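Local coordinates for tail fiber protein (PDB 5W5P) that probably recognises, and perhaps degrades, the capsular polysaccharide of Acinetobacter baumannii as the trimeric tailspike of phage AM24, at residues Phe391-Ser396 against Leu403-Phe408; Cys351-Gly356 against Val367-Asn372; Gly320-Leu325 against Gly331-Asn336. All coordinates share one frame; numbering follows the deposited sequence.

Interaction 1: Phe391-Ser396 against Leu403-Phe408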
loop_
_atom_site.group_PDB
_atom_site.type_symbol
_atom_site.label_atom_id
_atom_site.label_comp_id
_atom_site.label_asym_id
_atom_site.label_seq_id
_atom_site.Cartn_x
_atom_site.Cartn_y
_atom_site.Cartn_z
ATOM N N PHE A 391 15.167 -15.148 -9.477
ATOM C CA PHE A 391 15.004 -16.134 -8.416
ATOM C C PHE A 391 14.766 -17.497 -9.055
ATOM O O PHE A 391 14.491 -17.607 -10.254
ATOM C CB PHE A 391 13.851 -15.766 -7.473
ATOM C CG PHE A 391 12.504 -15.710 -8.145
ATOM C CD1 PHE A 391 12.061 -14.544 -8.745
ATOM C CD2 PHE A 391 11.677 -16.824 -8.167
ATOM C CE1 PHE A 391 10.817 -14.493 -9.360
ATOM C CE2 PHE A 391 10.436 -16.779 -8.780
ATOM C CZ PHE A 391 10.006 -15.612 -9.376
ATOM N N THR A 392 14.873 -18.540 -8.234
ATOM C CA THR A 392 14.527 -19.899 -8.631
ATOM C C THR A 392 13.422 -20.402 -7.712
ATOM O O THR A 392 13.586 -20.410 -6.486
ATOM C CB THR A 392 15.744 -20.824 -8.571
ATOM O OG1 THR A 392 16.853 -20.203 -9.232
ATOM C CG2 THR A 392 15.441 -22.150 -9.242
ATOM N N ALA A 393 12.298 -20.798 -8.300
ATOM C CA ALA A 393 11.181 -21.359 -7.553
ATOM C C ALA A 393 11.378 -22.857 -7.343
ATOM O O ALA A 393 12.138 -23.517 -8.057
ATOM C CB ALA A 393 9.856 -21.097 -8.278
ATOM N N SER A 394 10.680 -23.393 -6.347
ATOM C CA SER A 394 10.749 -24.817 -6.014
ATOM C C SER A 394 9.563 -25.511 -6.680
ATOM O O SER A 394 8.475 -25.606 -6.111
ATOM C CB SER A 394 10.749 -25.015 -4.502
ATOM O OG SER A 394 10.583 -26.382 -4.166
ATOM N N LEU A 395 9.778 -26.008 -7.900
ATOM C CA LEU A 395 8.691 -26.549 -8.705
ATOM C C LEU A 395 8.853 -28.035 -9.012
ATOM O O LEU A 395 8.181 -28.545 -9.913
ATOM C CB LEU A 395 8.554 -25.759 -10.007
ATOM C CG LEU A 395 8.180 -24.284 -9.867
ATOM C CD1 LEU A 395 8.430 -23.560 -11.178
ATOM C CD2 LEU A 395 6.732 -24.148 -9.439
ATOM N N SER A 396 9.717 -28.750 -8.280
ATOM C CA SER A 396 9.909 -30.168 -8.573
ATOM C C SER A 396 8.684 -30.998 -8.197
ATOM O O SER A 396 8.469 -32.075 -8.766
ATOM C CB SER A 396 11.154 -30.696 -7.858
ATOM O OG SER A 396 10.899 -30.923 -6.484
ATOM N N LEU A 403 6.195 -23.533 -0.346
ATOM C CA LEU A 403 7.054 -22.548 -0.999
ATOM C C LEU A 403 6.288 -21.933 -2.167
ATOM O O LEU A 403 6.461 -22.313 -3.327
ATOM C CB LEU A 403 8.375 -23.196 -1.449
ATOM C CG LEU A 403 9.220 -23.793 -0.319
ATOM C CD1 LEU A 403 10.330 -24.667 -0.877
ATOM C CD2 LEU A 403 9.796 -22.699 0.569
ATOM N N ALA A 404 5.438 -20.965 -1.847
ATOM C CA ALA A 404 4.588 -20.319 -2.841
ATOM C C ALA A 404 5.413 -19.412 -3.742
ATOM O O ALA A 404 6.036 -18.465 -3.245
ATOM C CB ALA A 404 3.488 -19.520 -2.153
ATOM N N PRO A 405 5.455 -19.660 -5.049
ATOM C CA PRO A 405 6.218 -18.793 -5.954
ATOM C C PRO A 405 5.628 -17.395 -6.004
ATOM O O PRO A 405 4.429 -17.201 -5.746
ATOM C CB PRO A 405 6.096 -19.505 -7.312
ATOM C CG PRO A 405 5.775 -20.924 -6.967
ATOM C CD PRO A 405 4.924 -20.848 -5.736
ATOM N N PRO A 406 6.439 -16.393 -6.333
ATOM C CA PRO A 406 5.931 -15.019 -6.400
ATOM C C PRO A 406 4.973 -14.814 -7.563
ATOM O O PRO A 406 5.014 -15.515 -8.576
ATOM C CB PRO A 406 7.202 -14.177 -6.581
ATOM C CG PRO A 406 8.324 -15.058 -6.143
ATOM C CD PRO A 406 7.900 -16.450 -6.494
ATOM N N THR A 407 4.097 -13.823 -7.403
ATOM C CA THR A 407 3.134 -13.465 -8.433
ATOM C C THR A 407 3.340 -12.009 -8.841
ATOM O O THR A 407 3.928 -11.211 -8.105
ATOM C CB THR A 407 1.682 -13.692 -7.965
ATOM O OG1 THR A 407 1.344 -12.759 -6.933
ATOM C CG2 THR A 407 1.503 -15.118 -7.432
ATOM N N PHE A 408 2.871 -11.682 -10.043
ATOM C CA PHE A 408 3.036 -10.354 -10.623
ATOM C C PHE A 408 1.692 -9.874 -11.151
ATOM O O PHE A 408 1.059 -10.565 -11.955
ATOM C CB PHE A 408 4.075 -10.363 -11.755
ATOM C CG PHE A 408 5.491 -10.590 -11.289
ATOM C CD1 PHE A 408 5.942 -11.866 -10.979
ATOM C CD2 PHE A 408 6.373 -9.526 -11.177
ATOM C CE1 PHE A 408 7.240 -12.076 -10.557
ATOM C CE2 PHE A 408 7.674 -9.724 -10.753
ATOM C CZ PHE A 408 8.111 -11.003 -10.441
HETATM O O HOH W 1 6.653 -25.197 -4.102
HETATM O O HOH W 2 8.658 -21.834 -4.804
#
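Phe391 and Pro406 approach from opposite directions and meet as a CH-pi contact: Pro406 CG sits over one face of the Phe391 ring, 4.0 Å from its centroid and 23° off the ring normal. The overlap is displaced toward the rim, where Pro406 CD comes to 3.4 Å from Phe391 CE2. Phe391 holds CG between its backbone N and carbonyl carbon (chi1 62°), and from there the ring lies over the proline. Its edge faces a second aromatic edge, with Phe391 CE1 4.5 Å from Phe408 CE1. Farther along, Ala393 CB and Leu395 CD2 touch Pro405 at its CB and CG, while Leu403 CD1 rests against Ser394 CB at 3.7 Å. The backbones of this last pair are bridged by water. One molecule accepts from Ser394 N (3.0 Å) and donates to Leu403 O (2.7 Å); another lies 2.7 Å from Ser394 O and also approaches Leu403 O. Leu395 O accepts a hydrogen bond from Arg450 NH2 of the second subunit. The loop 391-396 leaves strand 389-390 and packs on the chain entering strand 407-409, which lies between strands 365-375 and 427-428; Phe408 stacks on Phe369 of the former, and Pro406 leans on its Val367.

Interaction 2: Cys351-Gly356 against Val367-Asn372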
loop_
_atom_site.group_PDB
_atom_site.type_symbol
_atom_site.label_atom_id
_atom_site.label_comp_id
_atom_site.label_asym_id
_atom_site.label_seq_id
_atom_site.Cartn_x
_atom_site.Cartn_y
_atom_site.Cartn_z
ATOM N N CYS A 351 19.905 -7.802 -12.810
ATOM C CA CYS A 351 18.545 -7.771 -12.298
ATOM C C CYS A 351 18.391 -6.559 -11.392
ATOM O O CYS A 351 19.370 -6.047 -10.841
ATOM C CB CYS A 351 18.197 -9.060 -11.544
ATOM S SG CYS A 351 19.039 -9.288 -9.964
ATOM N N LEU A 352 17.147 -6.095 -11.260
ATOM C CA LEU A 352 16.831 -5.040 -10.309
ATOM C C LEU A 352 16.584 -5.595 -8.915
ATOM O O LEU A 352 16.904 -4.934 -7.920
ATOM C CB LEU A 352 15.603 -4.263 -10.780
ATOM C CG LEU A 352 15.910 -3.084 -11.699
ATOM C CD1 LEU A 352 14.629 -2.532 -12.285
ATOM C CD2 LEU A 352 16.676 -2.002 -10.933
ATOM N N ILE A 353 16.016 -6.794 -8.828
ATOM C CA ILE A 353 15.724 -7.439 -7.557
ATOM C C ILE A 353 16.137 -8.900 -7.654
ATOM O O ILE A 353 15.836 -9.575 -8.644
ATOM C CB ILE A 353 14.234 -7.324 -7.177
ATOM C CG1 ILE A 353 13.866 -5.864 -6.906
ATOM C CG2 ILE A 353 13.925 -8.194 -5.964
ATOM C CD1 ILE A 353 12.382 -5.622 -6.791
ATOM N N GLU A 354 16.842 -9.380 -6.640
ATOM C CA GLU A 354 17.159 -10.788 -6.499
ATOM C C GLU A 354 16.418 -11.326 -5.284
ATOM O O GLU A 354 16.448 -10.712 -4.214
ATOM C CB GLU A 354 18.665 -11.001 -6.348
ATOM C CG GLU A 354 19.043 -12.395 -5.875
ATOM C CD GLU A 354 20.534 -12.552 -5.656
ATOM O OE1 GLU A 354 21.312 -12.266 -6.593
ATOM O OE2 GLU A 354 20.931 -12.962 -4.542
ATOM N N LEU A 355 15.734 -12.452 -5.463
ATOM C CA LEU A 355 15.059 -13.156 -4.384
ATOM C C LEU A 355 15.650 -14.552 -4.252
ATOM O O LEU A 355 16.432 -15.007 -5.092
ATOM C CB LEU A 355 13.544 -13.247 -4.630
ATOM C CG LEU A 355 12.795 -11.939 -4.906
ATOM C CD1 LEU A 355 11.317 -12.201 -5.198
ATOM C CD2 LEU A 355 12.966 -10.940 -3.746
ATOM N N GLY A 356 15.271 -15.233 -3.177
ATOM C CA GLY A 356 15.583 -16.639 -3.059
ATOM C C GLY A 356 14.614 -17.498 -3.847
ATOM O O GLY A 356 13.425 -17.200 -3.950
ATOM N N VAL A 367 5.355 -13.819 -2.203
ATOM C CA VAL A 367 5.882 -12.530 -2.641
ATOM C C VAL A 367 4.999 -12.013 -3.767
ATOM O O VAL A 367 4.683 -12.754 -4.704
ATOM C CB VAL A 367 7.351 -12.633 -3.111
ATOM C CG1 VAL A 367 7.930 -11.247 -3.375
ATOM C CG2 VAL A 367 8.198 -13.383 -2.096
ATOM N N THR A 368 4.598 -10.743 -3.681
ATOM C CA THR A 368 3.672 -10.163 -4.647
ATOM C C THR A 368 4.214 -8.842 -5.170
ATOM O O THR A 368 4.572 -7.960 -4.383
ATOM C CB THR A 368 2.289 -9.951 -4.024
ATOM O OG1 THR A 368 1.887 -11.142 -3.339
ATOM C CG2 THR A 368 1.263 -9.624 -5.102
ATOM N N PHE A 369 4.257 -8.707 -6.496
ATOM C CA PHE A 369 4.669 -7.483 -7.178
ATOM C C PHE A 369 3.456 -6.870 -7.862
ATOM O O PHE A 369 2.874 -7.486 -8.757
ATOM C CB PHE A 369 5.759 -7.768 -8.210
ATOM C CG PHE A 369 7.029 -8.289 -7.619
ATOM C CD1 PHE A 369 7.173 -9.638 -7.333
ATOM C CD2 PHE A 369 8.083 -7.429 -7.346
ATOM C CE1 PHE A 369 8.343 -10.123 -6.787
ATOM C CE2 PHE A 369 9.263 -7.908 -6.800
ATOM C CZ PHE A 369 9.394 -9.257 -6.522
ATOM N N ILE A 370 3.085 -5.657 -7.454
ATOM C CA ILE A 370 1.905 -4.978 -7.977
ATOM C C ILE A 370 2.308 -3.590 -8.455
ATOM O O ILE A 370 2.866 -2.803 -7.684
ATOM C CB ILE A 370 0.788 -4.876 -6.924
ATOM C CG1 ILE A 370 0.449 -6.264 -6.370
ATOM C CG2 ILE A 370 -0.445 -4.210 -7.520
ATOM C CD1 ILE A 370 -0.475 -6.231 -5.190
ATOM N N GLY A 371 2.038 -3.299 -9.727
ATOM C CA GLY A 371 2.078 -1.933 -10.219
ATOM C C GLY A 371 3.434 -1.265 -10.272
ATOM O O GLY A 371 3.512 -0.036 -10.183
ATOM N N ASN A 372 4.507 -2.032 -10.423
ATOM C CA ASN A 372 5.834 -1.459 -10.588
ATOM C C ASN A 372 6.083 -1.106 -12.049
ATOM O O ASN A 372 5.539 -1.736 -12.959
ATOM C CB ASN A 372 6.908 -2.435 -10.105
ATOM C CG ASN A 372 6.716 -2.838 -8.660
ATOM O OD1 ASN A 372 7.138 -2.127 -7.752
ATOM N ND2 ASN A 372 6.072 -3.978 -8.439
#
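Leu355 and Ile353 point inward at the ring of Phe369, and the two segments meet through apolar side chains across well-separated backbones: the CA atoms of Leu355 and Val367 are 9.4 Å apart, those of Ile353 and Phe369 11.1 Å. The aromatic contacts are all made at the rim. Leu355 CD1 lies in the plane of the Phe369 ring and touches CZ at 3.8 Å, the leucine and the phenylalanine arriving from opposite directions. Ile353 slides past the same ring, its CD1 near the plane and 3.9 Å from Phe369 CE2. With CG anti to the carbonyl carbon (chi1 -63°), Phe369 stretches its ring across the gap, far enough for CZ to reach the leucine. The aliphatic contact is a single methyl pair, Leu355 CD1 to Val367 CG1 at 4.0 Å; one leucine methyl thus touches both Val367 and Phe369.

The ring contacts continue beyond the segments: Phe369 stacks with Phe333, in keeping with an aromatic column along the core. Polar groups are settled at the margins. Asn372 accepts from Asn336 N through OD1 and donates through ND2 to Phe333 O and Asn411 OD1, so both ends of this buried amide are occupied. Thr368 and Ile370 pack on neighbouring subunits.

Apolar contacts of this kind are individually weak and carry little directional demand. The pairing therefore depends on shape: methyl groups fill the space beside the ring edge, the ring faces serve stacking, and hydrogen bonding lies outside this apolar interface, in backbone bonds and in side chains such as Asn372.

Interaction 3: Gly320-Leu325 against Gly331-Asn336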
loop_
_atom_site.group_PDB
_atom_site.type_symbol
_atom_site.label_atom_id
_atom_site.label_comp_id
_atom_site.label_asym_id
_atom_site.label_seq_id
_atom_site.Cartn_x
_atom_site.Cartn_y
_atom_site.Cartn_z
ATOM N N GLY A 320 21.694 1.068 -8.896
ATOM C CA GLY A 320 22.146 -0.307 -9.002
ATOM C C GLY A 320 21.050 -1.307 -8.704
ATOM O O GLY A 320 19.891 -1.121 -9.089
ATOM N N VAL A 321 21.424 -2.385 -8.014
ATOM C CA VAL A 321 20.453 -3.404 -7.630
ATOM C C VAL A 321 19.622 -2.870 -6.470
ATOM O O VAL A 321 20.161 -2.512 -5.416
ATOM C CB VAL A 321 21.153 -4.720 -7.262
ATOM C CG1 VAL A 321 20.180 -5.681 -6.578
ATOM C CG2 VAL A 321 21.752 -5.360 -8.502
ATOM N N PHE A 322 18.300 -2.807 -6.665
ATOM C CA PHE A 322 17.434 -2.234 -5.641
ATOM C C PHE A 322 17.298 -3.150 -4.431
ATOM O O PHE A 322 17.127 -2.665 -3.304
ATOM C CB PHE A 322 16.055 -1.923 -6.226
ATOM C CG PHE A 322 15.042 -1.515 -5.191
ATOM C CD1 PHE A 322 15.163 -0.298 -4.528
ATOM C CD2 PHE A 322 13.979 -2.348 -4.871
ATOM C CE1 PHE A 322 14.242 0.084 -3.567
ATOM C CE2 PHE A 322 13.053 -1.978 -3.909
ATOM C CZ PHE A 322 13.183 -0.760 -3.255
ATOM N N ALA A 323 17.354 -4.465 -4.637
ATOM C CA ALA A 323 17.155 -5.387 -3.523
ATOM C C ALA A 323 17.757 -6.737 -3.891
ATOM O O ALA A 323 17.263 -7.418 -4.795
ATOM C CB ALA A 323 15.683 -5.519 -3.177
ATOM N N LYS A 324 18.811 -7.128 -3.185
ATOM C CA LYS A 324 19.400 -8.446 -3.345
ATOM C C LYS A 324 19.049 -9.155 -2.033
ATOM O O LYS A 324 19.709 -8.986 -1.004
ATOM C CB LYS A 324 20.904 -8.382 -3.604
ATOM C CG LYS A 324 21.656 -9.716 -3.449
ATOM C CD LYS A 324 23.178 -9.660 -3.719
ATOM C CE LYS A 324 23.655 -10.939 -4.378
ATOM N NZ LYS A 324 23.741 -12.006 -3.345
ATOM N N LEU A 325 17.971 -9.928 -2.066
ATOM C CA LEU A 325 17.426 -10.575 -0.884
ATOM C C LEU A 325 17.649 -12.081 -0.934
ATOM O O LEU A 325 17.790 -12.682 -2.009
ATOM C CB LEU A 325 15.923 -10.288 -0.757
ATOM C CG LEU A 325 15.546 -8.810 -0.820
ATOM C CD1 LEU A 325 14.021 -8.623 -0.754
ATOM C CD2 LEU A 325 16.226 -8.028 0.299
ATOM N N GLY A 331 6.606 -11.053 1.272
ATOM C CA GLY A 331 7.187 -9.870 0.659
ATOM C C GLY A 331 6.178 -9.175 -0.238
ATOM O O GLY A 331 5.357 -9.824 -0.887
ATOM N N THR A 332 6.244 -7.843 -0.258
ATOM C CA THR A 332 5.396 -7.033 -1.122
ATOM C C THR A 332 6.224 -5.917 -1.743
ATOM O O THR A 332 7.063 -5.311 -1.073
ATOM C CB THR A 332 4.197 -6.447 -0.350
ATOM O OG1 THR A 332 4.615 -6.034 0.956
ATOM C CG2 THR A 332 3.073 -7.480 -0.222
ATOM N N PHE A 333 6.000 -5.666 -3.033
ATOM C CA PHE A 333 6.668 -4.589 -3.771
ATOM C C PHE A 333 5.608 -3.912 -4.639
ATOM O O PHE A 333 5.303 -4.395 -5.735
ATOM C CB PHE A 333 7.819 -5.114 -4.624
ATOM C CG PHE A 333 8.888 -5.834 -3.843
ATOM C CD1 PHE A 333 8.705 -7.153 -3.449
ATOM C CD2 PHE A 333 10.085 -5.205 -3.524
ATOM C CE1 PHE A 333 9.672 -7.826 -2.743
ATOM C CE2 PHE A 333 11.062 -5.878 -2.813
ATOM C CZ PHE A 333 10.851 -7.195 -2.422
ATOM N N ILE A 334 5.067 -2.792 -4.162
ATOM C CA ILE A 334 3.895 -2.159 -4.755
ATOM C C ILE A 334 4.281 -0.775 -5.262
ATOM O O ILE A 334 4.647 0.108 -4.475
ATOM C CB ILE A 334 2.726 -2.071 -3.764
ATOM C CG1 ILE A 334 2.503 -3.424 -3.075
ATOM C CG2 ILE A 334 1.466 -1.537 -4.458
ATOM C CD1 ILE A 334 1.261 -3.481 -2.207
ATOM N N GLY A 335 4.192 -0.581 -6.575
ATOM C CA GLY A 335 4.221 0.755 -7.136
ATOM C C GLY A 335 5.570 1.430 -7.181
ATOM O O GLY A 335 5.634 2.659 -7.184
ATOM N N ASN A 336 6.657 0.666 -7.214
ATOM C CA ASN A 336 7.969 1.284 -7.324
ATOM C C ASN A 336 8.167 1.891 -8.710
ATOM O O ASN A 336 7.506 1.524 -9.686
ATOM C CB ASN A 336 9.071 0.270 -7.030
ATOM C CG ASN A 336 9.151 -0.076 -5.562
ATOM O OD1 ASN A 336 9.365 0.799 -4.719
ATOM N ND2 ASN A 336 8.951 -1.353 -5.241
#
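Leu325 CD1 meets the ring of Phe333 in its plane, at the CZ corner, 3.9 Å away. This is the tight end of the contact. Both side chains place CG anti to the carbonyl carbon (chi1 -52° for Leu325, -59° for Phe333), and they extend toward each other from opposite walls, methyl against ring edge. The leucine is also hemmed in by Val296, Leu298, Ile309 and Leu355, so the pair is held within a continuous apolar core.

Toward the other end the packing slackens. Phe322 CE2 comes no nearer than 4.4 Å to Phe333 CD2, a contact between two ring edges, and Phe322 CE2 is likewise 4.4 Å from Asn336 ND2, which approaches the ring obliquely. Phe322 also makes edge-to-face pairs with Trp316 and Phe338, outside the segments. Although the packing is looser here, this end is still buried. The Asn336 amide is fixed by polar partners, ND2 donating to Cys311 O and OD1 accepting from Asn314 N, which keeps its rotation set beside the phenylalanine. Solvent is approached on the outer side of strand 321-328, where partly exposed Lys324 forms a salt bridge with Asp299 and a long, weak ion pair with Glu354.

Between the two walls the CA atoms of Phe322 and Asn336 are 10.2 Å apart, those of Leu325 and Gly331 10.4 Å, and the chain turns a corner at Phe322. Inward-pointing residues on strands belonging to separate parallel sheets, with asparagine bonded at a turn and aromatic rings stacked from one coil to the next, are the hallmarks of the right-handed parallel beta-helix found in many phage tailspikes.

Overall arrangement
The three contacts follow one another along the chain and advance along the beta-helix, interaction 3 first and interaction 1 last. Interactions 2 and 3 lie on adjacent coils, with centres about 5 Å apart: Glu354 N and O lie 2.7 Å from Ala323 O and Leu325 N respectively, probable hydrogen bonds joining one wall, and Phe369 CE2 is 3.5 Å from Phe333 CD1 in the core. Interaction 1 is about 12 Å from interaction 2 between centres, joined through Thr407 to Val367 and Phe369. Interactions 1 and 3 do not touch, their nearest atoms being about 7 Å apart. Phe333, Phe369 and Phe408 thus link all three, and each contact also borders another subunit of the trimer.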